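Local coordinates for putative alpha-L-fucosidase (Bacteroides thetaiotaomicron, PDB 4H41), which is a putative alpha-L-fucosidase, probably a TIM-barrel hydrolase acting on host glycans, at residues C270-E275 against A303-A308. Residues are numbered along the deposited sequence; the frame is centred on the assembly and turned at random.
Sequences CWTNAE and AGYDKA
The indole of Trp271 carries the aliphatic chain of Lys307 on one face: CB of Lys307 stands 3.7 Å from the centroid of the five-membered ring, 13° off its normal, a CH-pi contact. CD of Lys307 lies above the same face, displaced toward the rim, 3.9 Å from CZ2 of Trp271. This pair joins strands 269-273 and 307-310, the seventh and eighth of a closed parallel (beta/alpha)8 barrel, linked by helix 290-302 in a beta-alpha-beta crossover. With chi1 of Lys307 at -166°, CG is anti to the backbone N; anti chi2 and chi3 keep the chain extended, side by side with the indole. A bend at chi4 turns the end, where NZ hydrogen-bonds Thr35 OG1 and forms a salt bridge with Asp69. An alanine in place of Trp271 would probably leave the methylenes of Lys307 without their aromatic platform and Gln269 OE1 without the indole N-H. On the sheet face of Thr272, its CG2 meets CB of Ala308 at 3.6 Å, facing helix 290-302. The sulfur of Cys270 sits over the centre of the Tyr305 ring, 3.5 Å from the centroid, a sulfur-aromatic contact. Two bonds tie Asp306, just before strand 307-310, to Cys270; in one, Asp306 N donates to Cys270 O. Farther on, Thr272 N donates to Lys307 O at 2.9 Å. The other, from Cys270 N to Asp306 OD2, is short, 2.7 Å, and nearly straight at 171°.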
# COMPACT_ATOMS: atom_id res chain seq x y z
N CYS B 270 31.91 -4.37 11.97
CA CYS B 270 30.83 -3.41 12.16
C CYS B 270 30.14 -3.20 10.83
O CYS B 270 30.69 -2.59 9.91
CB CYS B 270 31.38 -2.10 12.73
SG CYS B 270 30.09 -0.97 13.26
N TRP B 271 28.97 -3.78 10.70
CA TRP B 271 28.18 -3.66 9.49
C TRP B 271 27.02 -2.73 9.71
O TRP B 271 26.61 -2.50 10.83
CB TRP B 271 27.62 -5.03 9.07
CG TRP B 271 28.64 -6.05 8.61
CD1 TRP B 271 30.00 -5.98 8.70
CD2 TRP B 271 28.33 -7.37 8.14
NE1 TRP B 271 30.56 -7.14 8.23
CE2 TRP B 271 29.56 -8.01 7.88
CE3 TRP B 271 27.13 -8.04 7.83
CZ2 TRP B 271 29.62 -9.32 7.37
CZ3 TRP B 271 27.20 -9.33 7.30
CH2 TRP B 271 28.43 -9.97 7.12
N THR B 272 26.44 -2.25 8.62
CA THR B 272 25.17 -1.52 8.69
C THR B 272 24.13 -2.28 7.88
O THR B 272 24.43 -2.78 6.79
CB THR B 272 25.25 -0.06 8.26
OG1 THR B 272 23.98 0.54 8.55
CG2 THR B 272 25.60 0.13 6.79
N ASN B 273 22.92 -2.41 8.43
CA ASN B 273 21.78 -2.95 7.69
C ASN B 273 21.03 -1.71 7.27
O ASN B 273 20.27 -1.12 8.06
CB ASN B 273 20.96 -3.93 8.51
CG ASN B 273 19.70 -4.36 7.80
OD1 ASN B 273 19.40 -3.90 6.70
ND2 ASN B 273 18.94 -5.24 8.41
N ALA B 274 21.35 -1.24 6.07
CA ALA B 274 20.80 -0.03 5.50
C ALA B 274 19.45 -0.32 4.90
O ALA B 274 19.36 -0.86 3.81
CB ALA B 274 21.74 0.55 4.45
N GLU B 275 18.40 -0.00 5.65
CA GLU B 275 17.02 -0.26 5.21
C GLU B 275 16.70 0.53 3.95
O GLU B 275 16.89 1.75 3.92
CB GLU B 275 16.06 0.09 6.32
CG GLU B 275 16.24 -0.83 7.52
CD GLU B 275 15.33 -0.55 8.69
OE1 GLU B 275 14.76 0.57 8.75
OE2 GLU B 275 15.05 -1.50 9.46
N ALA B 303 31.84 6.81 9.60
CA ALA B 303 32.17 6.06 10.82
C ALA B 303 33.13 4.91 10.57
O ALA B 303 33.52 4.25 11.52
CB ALA B 303 30.90 5.55 11.45
N GLY B 304 33.51 4.64 9.32
CA GLY B 304 34.46 3.58 9.03
C GLY B 304 33.89 2.18 9.06
O GLY B 304 34.61 1.23 9.33
N TYR B 305 32.62 2.01 8.70
CA TYR B 305 32.00 0.68 8.72
C TYR B 305 32.61 -0.25 7.68
O TYR B 305 33.08 0.20 6.65
CB TYR B 305 30.51 0.81 8.50
CG TYR B 305 29.72 1.11 9.74
CD1 TYR B 305 30.17 2.01 10.69
CD2 TYR B 305 28.46 0.55 9.93
CE1 TYR B 305 29.45 2.26 11.86
CE2 TYR B 305 27.70 0.84 11.06
CZ TYR B 305 28.21 1.68 12.04
OH TYR B 305 27.51 1.90 13.19
N ASP B 306 32.58 -1.54 7.96
CA ASP B 306 33.21 -2.57 7.13
C ASP B 306 32.37 -3.00 5.99
O ASP B 306 32.93 -3.42 5.01
CB ASP B 306 33.53 -3.83 7.99
CG ASP B 306 34.37 -3.50 9.19
OD1 ASP B 306 35.37 -2.80 9.03
OD2 ASP B 306 33.94 -3.82 10.31
N LYS B 307 31.05 -3.05 6.15
CA LYS B 307 30.15 -3.52 5.11
C LYS B 307 28.77 -2.97 5.27
O LYS B 307 28.31 -2.73 6.39
CB LYS B 307 30.07 -5.08 5.13
CG LYS B 307 29.44 -5.74 3.89
CD LYS B 307 29.33 -7.28 4.08
CE LYS B 307 28.93 -8.06 2.85
NZ LYS B 307 29.89 -7.91 1.73
N ALA B 308 28.08 -2.76 4.14
CA ALA B 308 26.67 -2.38 4.16
C ALA B 308 25.87 -3.50 3.51
O ALA B 308 26.20 -3.96 2.41
CB ALA B 308 26.41 -1.06 3.47